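Glucosidase 2 subunit beta (Schizosaccharomyces pombe, PDB 4XQM) serves as the beta subunit of endoplasmic reticulum glucosidase II, its lectin (MRH) domain recognising mannose-rich N-glycans whose glucoses the enzyme trims. Local coordinates at residues I4-T17 / V20-L32. Numbering follows the deposited sequence.
Sequences IKGMETKREIGGYT and VVFYENVFQDSIL. With MAN (alpha-D-mannopyranose), chain B.
Tyr-16 and Gln-28 stack at the sugar-binding end of this contact: the ring and amide planes are 9° apart, and Gln-28 NE2 sits 3.5 Å above the plane of the Tyr-16 ring, over its centre. The Gln-28 chain leaves with CG trans to N (chi1 177°) and stays extended, bringing its amide to the mannose: Gln-28 OE1 accepts from mannose O2 (2.6 Å) and Gln-28 NE2 donates to O3 at 171°. Gln-28 NE2 is also hydrogen-bonded to Tyr-18 OH; together with the two sugar bonds and the stack this is consistent with one fixed amide orientation. Tyr-16 OH pairs with mannose O1. Asp-29 OD2 lies at the Tyr-16 ring edge, while Asp-29 OD1 takes the Thr-17 N-H (N to OD1 2.8 Å) from above the carboxylate plane and a second proton from a water that also bridges Gly-15 O and Thr-17 OG1. Thr-17 O is likewise doubly satisfied, by Asp-29 N and another water.

At the other end, Thr-9 and Val-20 form an antiparallel hydrogen-bonded pair, N to O 2.9 Å both ways. Beyond the paired strands, backbone bonds continue from Phe-22 N to Met-7 O and Gly-6 N to Phe-22 O. Lys-5 NZ forms a salt bridge with Glu-24 OE2 (2.9 Å), anti but tilted out of the carboxylate plane. Met-7 SD lies obliquely to the Phe-22 ring, a Met-aromatic contact. These consecutive antiparallel hairpins belong to the MRH lectin fold, whose mannose pocket Arg-58, Glu-77 and Tyr-83 help complete.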
loop_
_atom_site.group_PDB
_atom_site.type_symbol
_atom_site.label_atom_id
_atom_site.label_comp_id
_atom_site.label_asym_id
_atom_site.label_seq_id
_atom_site.Cartn_x
_atom_site.Cartn_y
_atom_site.Cartn_z
ATOM N N ILE A 4 -10.592 1.332 10.985
ATOM C CA ILE A 4 -9.271 1.288 10.377
ATOM C C ILE A 4 -9.022 2.238 9.214
ATOM O O ILE A 4 -7.865 2.464 8.857
ATOM C CB ILE A 4 -8.857 -0.110 9.959
ATOM C CG1 ILE A 4 -9.620 -0.534 8.721
ATOM C CG2 ILE A 4 -9.027 -1.121 11.104
ATOM C CD1 ILE A 4 -8.818 -1.489 7.901
ATOM N N LYS A 5 -10.071 2.790 8.612
ATOM C CA LYS A 5 -9.843 3.810 7.579
ATOM C C LYS A 5 -9.017 4.968 8.136
ATOM O O LYS A 5 -9.342 5.548 9.188
ATOM C CB LYS A 5 -11.156 4.354 7.012
ATOM C CG LYS A 5 -10.958 5.448 5.944
ATOM C CD LYS A 5 -12.265 5.770 5.225
ATOM C CE LYS A 5 -12.074 6.845 4.158
ATOM N NZ LYS A 5 -11.701 8.163 4.748
ATOM N N GLY A 6 -7.942 5.305 7.430
ATOM C CA GLY A 6 -7.074 6.389 7.853
ATOM C C GLY A 6 -5.882 5.932 8.670
ATOM O O GLY A 6 -4.984 6.722 8.965
ATOM N N MET A 7 -5.863 4.658 9.053
ATOM C CA MET A 7 -4.719 4.113 9.775
ATOM C C MET A 7 -3.484 4.116 8.867
ATOM O O MET A 7 -3.524 3.605 7.739
ATOM C CB MET A 7 -5.036 2.698 10.238
ATOM C CG MET A 7 -3.960 2.035 11.066
ATOM S SD MET A 7 -4.531 0.421 11.649
ATOM C CE MET A 7 -5.994 0.866 12.571
ATOM N N GLU A 8 -2.401 4.717 9.355
ATOM C CA GLU A 8 -1.189 4.926 8.553
ATOM C C GLU A 8 -0.004 4.086 9.034
ATOM O O GLU A 8 0.285 4.032 10.234
ATOM C CB GLU A 8 -0.802 6.408 8.589
ATOM C CG GLU A 8 0.583 6.731 8.037
ATOM C CD GLU A 8 0.963 8.184 8.253
ATOM O OE1 GLU A 8 0.236 9.070 7.754
ATOM O OE2 GLU A 8 1.980 8.437 8.939
ATOM N N THR A 9 0.692 3.453 8.090
ATOM C CA THR A 9 1.943 2.755 8.388
ATOM C C THR A 9 3.018 3.283 7.435
ATOM O O THR A 9 2.764 3.434 6.235
ATOM C CB THR A 9 1.795 1.239 8.188
ATOM O OG1 THR A 9 0.690 0.759 8.973
ATOM C CG2 THR A 9 3.059 0.503 8.616
ATOM N N LYS A 10 4.204 3.576 7.966
ATOM C CA LYS A 10 5.300 4.099 7.155
ATOM C C LYS A 10 6.544 3.237 7.318
ATOM O O LYS A 10 6.809 2.681 8.396
ATOM C CB LYS A 10 5.637 5.542 7.558
ATOM C CG LYS A 10 4.559 6.577 7.256
ATOM C CD LYS A 10 5.048 7.974 7.668
ATOM C CE LYS A 10 5.791 7.909 9.003
ATOM N NZ LYS A 10 6.253 9.237 9.498
ATOM N N ARG A 11 7.315 3.127 6.245
ATOM C CA ARG A 11 8.635 2.502 6.325
ATOM C C ARG A 11 9.529 3.050 5.234
ATOM O O ARG A 11 9.103 3.205 4.074
ATOM C CB ARG A 11 8.545 0.974 6.195
ATOM C CG ARG A 11 9.910 0.290 6.321
ATOM C CD ARG A 11 9.808 -1.215 6.301
ATOM N NE ARG A 11 11.138 -1.831 6.186
ATOM C CZ ARG A 11 11.356 -3.086 5.813
ATOM N NH1 ARG A 11 10.331 -3.873 5.525
ATOM N NH2 ARG A 11 12.606 -3.545 5.712
ATOM N N GLU A 12 10.774 3.338 5.598
ATOM C CA GLU A 12 11.763 3.688 4.591
ATOM C C GLU A 12 12.364 2.427 3.986
ATOM O O GLU A 12 12.888 1.577 4.705
ATOM C CB GLU A 12 12.864 4.580 5.162
ATOM C CG GLU A 12 13.877 5.010 4.101
ATOM C CD GLU A 12 15.079 4.068 4.009
ATOM O OE1 GLU A 12 15.726 3.836 5.056
ATOM O OE2 GLU A 12 15.374 3.556 2.896
ATOM N N ILE A 13 12.254 2.313 2.663
ATOM C CA ILE A 13 12.858 1.222 1.908
ATOM C C ILE A 13 13.594 1.787 0.686
ATOM O O ILE A 13 12.995 2.481 -0.138
ATOM C CB ILE A 13 11.788 0.211 1.427
ATOM C CG1 ILE A 13 11.101 -0.445 2.634
ATOM C CG2 ILE A 13 12.408 -0.850 0.512
ATOM C CD1 ILE A 13 9.830 -1.248 2.257
ATOM N N GLY A 14 14.886 1.485 0.578
ATOM C CA GLY A 14 15.668 1.903 -0.576
ATOM C C GLY A 14 15.714 3.410 -0.786
ATOM O O GLY A 14 15.879 3.869 -1.924
ATOM N N GLY A 15 15.567 4.177 0.295
ATOM C CA GLY A 15 15.605 5.629 0.199
ATOM C C GLY A 15 14.224 6.254 0.131
ATOM O O GLY A 15 14.070 7.448 0.431
ATOM N N TYR A 16 13.221 5.459 -0.244
ATOM C CA TYR A 16 11.848 5.953 -0.325
ATOM C C TYR A 16 11.124 5.822 1.001
ATOM O O TYR A 16 11.252 4.810 1.696
ATOM C CB TYR A 16 11.022 5.136 -1.320
ATOM C CG TYR A 16 11.567 5.002 -2.721
ATOM C CD1 TYR A 16 11.512 6.059 -3.621
ATOM C CD2 TYR A 16 12.088 3.792 -3.164
ATOM C CE1 TYR A 16 11.980 5.913 -4.921
ATOM C CE2 TYR A 16 12.557 3.639 -4.455
ATOM C CZ TYR A 16 12.502 4.702 -5.326
ATOM O OH TYR A 16 12.977 4.546 -6.607
ATOM N N THR A 17 10.328 6.827 1.337
ATOM C CA THR A 17 9.401 6.679 2.450
ATOM C C THR A 17 8.067 6.171 1.908
ATOM O O THR A 17 7.326 6.903 1.243
ATOM C CB THR A 17 9.180 7.996 3.216
ATOM O OG1 THR A 17 10.421 8.445 3.780
ATOM C CG2 THR A 17 8.199 7.762 4.337
ATOM N N VAL A 20 1.394 3.747 3.711
ATOM C CA VAL A 20 0.120 3.114 3.400
ATOM C C VAL A 20 -0.921 3.642 4.369
ATOM O O VAL A 20 -0.731 3.569 5.585
ATOM C CB VAL A 20 0.178 1.574 3.545
ATOM C CG1 VAL A 20 -1.210 0.959 3.333
ATOM C CG2 VAL A 20 1.186 0.984 2.550
ATOM N N VAL A 21 -1.997 4.198 3.822
ATOM C CA VAL A 21 -3.137 4.600 4.635
ATOM C C VAL A 21 -4.336 3.729 4.251
ATOM O O VAL A 21 -4.829 3.790 3.118
ATOM C CB VAL A 21 -3.469 6.079 4.451
ATOM C CG1 VAL A 21 -4.530 6.486 5.461
ATOM C CG2 VAL A 21 -2.233 6.914 4.659
ATOM N N PHE A 22 -4.802 2.909 5.189
ATOM C CA PHE A 22 -5.875 1.958 4.869
ATOM C C PHE A 22 -7.126 2.669 4.341
ATOM O O PHE A 22 -7.602 3.636 4.943
ATOM C CB PHE A 22 -6.232 1.083 6.080
ATOM C CG PHE A 22 -5.145 0.110 6.490
ATOM C CD1 PHE A 22 -4.260 -0.425 5.556
ATOM C CD2 PHE A 22 -5.032 -0.285 7.823
ATOM C CE1 PHE A 22 -3.265 -1.339 5.957
ATOM C CE2 PHE A 22 -4.050 -1.183 8.224
ATOM C CZ PHE A 22 -3.168 -1.709 7.299
ATOM N N TYR A 23 -7.621 2.198 3.192
ATOM C CA TYR A 23 -8.857 2.689 2.577
ATOM C C TYR A 23 -8.775 4.134 2.098
ATOM O O TYR A 23 -9.797 4.752 1.787
ATOM C CB TYR A 23 -10.052 2.508 3.522
ATOM C CG TYR A 23 -10.353 1.067 3.860
ATOM C CD1 TYR A 23 -10.273 0.070 2.894
ATOM C CD2 TYR A 23 -10.695 0.696 5.151
ATOM C CE1 TYR A 23 -10.552 -1.260 3.211
ATOM C CE2 TYR A 23 -10.978 -0.612 5.471
ATOM C CZ TYR A 23 -10.906 -1.588 4.511
ATOM O OH TYR A 23 -11.180 -2.894 4.851
ATOM N N GLU A 24 -7.560 4.662 2.011
ATOM C CA GLU A 24 -7.364 5.997 1.466
ATOM C C GLU A 24 -6.354 5.960 0.316
ATOM O O GLU A 24 -6.746 5.860 -0.853
ATOM C CB GLU A 24 -6.999 6.994 2.582
ATOM C CG GLU A 24 -8.193 7.179 3.540
ATOM C CD GLU A 24 -7.965 8.177 4.662
ATOM O OE1 GLU A 24 -6.879 8.802 4.732
ATOM O OE2 GLU A 24 -8.896 8.345 5.494
ATOM N N ASN A 25 -5.069 6.018 0.629
ATOM C CA ASN A 25 -4.067 6.048 -0.435
ATOM C C ASN A 25 -2.724 5.466 -0.026
ATOM O O ASN A 25 -2.479 5.217 1.156
ATOM C CB ASN A 25 -3.888 7.481 -0.953
ATOM C CG ASN A 25 -3.994 8.505 0.148
ATOM O OD1 ASN A 25 -3.537 8.278 1.270
ATOM N ND2 ASN A 25 -4.615 9.642 -0.157
ATOM N N VAL A 26 -1.867 5.243 -1.023
ATOM C CA VAL A 26 -0.495 4.804 -0.794
ATOM C C VAL A 26 0.451 5.775 -1.474
ATOM O O VAL A 26 0.200 6.174 -2.615
ATOM C CB VAL A 26 -0.252 3.403 -1.379
ATOM C CG1 VAL A 26 1.187 2.985 -1.160
ATOM C CG2 VAL A 26 -1.204 2.393 -0.735
ATOM N N PHE A 27 1.526 6.151 -0.780
ATOM C CA PHE A 27 2.552 7.043 -1.343
ATOM C C PHE A 27 3.963 6.468 -1.276
ATOM O O PHE A 27 4.287 5.634 -0.407
ATOM C CB PHE A 27 2.574 8.396 -0.628
ATOM C CG PHE A 27 1.337 9.216 -0.833
ATOM C CD1 PHE A 27 0.256 9.066 0.021
ATOM C CD2 PHE A 27 1.274 10.157 -1.847
ATOM C CE1 PHE A 27 -0.892 9.823 -0.151
ATOM C CE2 PHE A 27 0.123 10.920 -2.027
ATOM C CZ PHE A 27 -0.955 10.746 -1.178
ATOM N N GLN A 28 4.801 6.943 -2.194
ATOM C CA GLN A 28 6.231 6.668 -2.200
ATOM C C GLN A 28 6.878 8.044 -2.238
ATOM O O GLN A 28 6.811 8.717 -3.277
ATOM C CB GLN A 28 6.602 5.884 -3.459
ATOM C CG GLN A 28 8.098 5.595 -3.626
ATOM C CD GLN A 28 8.436 5.242 -5.048
ATOM O OE1 GLN A 28 8.282 6.071 -5.950
ATOM N NE2 GLN A 28 8.900 4.010 -5.267
ATOM N N ASP A 29 7.480 8.462 -1.121
ATOM C CA ASP A 29 7.838 9.872 -0.922
ATOM C C ASP A 29 6.598 10.713 -1.246
ATOM O O ASP A 29 5.525 10.431 -0.704
ATOM C CB ASP A 29 9.075 10.261 -1.745
ATOM C CG ASP A 29 10.331 9.565 -1.257
ATOM O OD1 ASP A 29 10.395 9.277 -0.036
ATOM O OD2 ASP A 29 11.258 9.325 -2.075
ATOM N N SER A 30 6.706 11.700 -2.134
ATOM C CA SER A 30 5.525 12.512 -2.465
ATOM C C SER A 30 4.724 12.009 -3.674
ATOM O O SER A 30 3.787 12.674 -4.132
ATOM C CB SER A 30 5.921 13.975 -2.662
ATOM O OG SER A 30 6.271 14.543 -1.412
ATOM N N ILE A 31 5.082 10.835 -4.182
ATOM C CA ILE A 31 4.416 10.274 -5.349
ATOM C C ILE A 31 3.207 9.414 -4.959
ATOM O O ILE A 31 3.325 8.525 -4.108
ATOM C CB ILE A 31 5.405 9.431 -6.184
ATOM C CG1 ILE A 31 6.628 10.268 -6.577
ATOM C CG2 ILE A 31 4.710 8.871 -7.423
ATOM C CD1 ILE A 31 7.714 9.461 -7.290
ATOM N N LEU A 32 2.046 9.677 -5.566
ATOM C CA LEU A 32 0.866 8.847 -5.327
ATOM C C LEU A 32 1.009 7.503 -6.041
ATOM O O LEU A 32 1.143 7.457 -7.271
ATOM C CB LEU A 32 -0.416 9.537 -5.811
ATOM C CG LEU A 32 -1.700 8.697 -5.695
ATOM C CD1 LEU A 32 -2.078 8.480 -4.232
ATOM C CD2 LEU A 32 -2.848 9.374 -6.432
HETATM C C1 MAN B . 10.484 6.252 -9.328
HETATM C C2 MAN B . 9.782 5.395 -8.453
HETATM C C3 MAN B . 10.029 3.973 -8.981
HETATM C C4 MAN B . 9.691 3.892 -10.499
HETATM C C5 MAN B . 10.521 4.938 -11.262
HETATM C C6 MAN B . 10.137 5.061 -12.718
HETATM O O1 MAN B . 11.738 5.674 -9.116
HETATM O O2 MAN B . 8.437 5.697 -8.533
HETATM O O3 MAN B . 9.312 3.034 -8.225
HETATM O O4 MAN B . 10.018 2.628 -11.004
HETATM O O5 MAN B . 10.236 6.199 -10.675
HETATM O O6 MAN B . 11.165 5.813 -13.371
HETATM O O HOH W 1 12.551 9.194 1.975
HETATM O O HOH W 2 5.430 9.104 1.673
#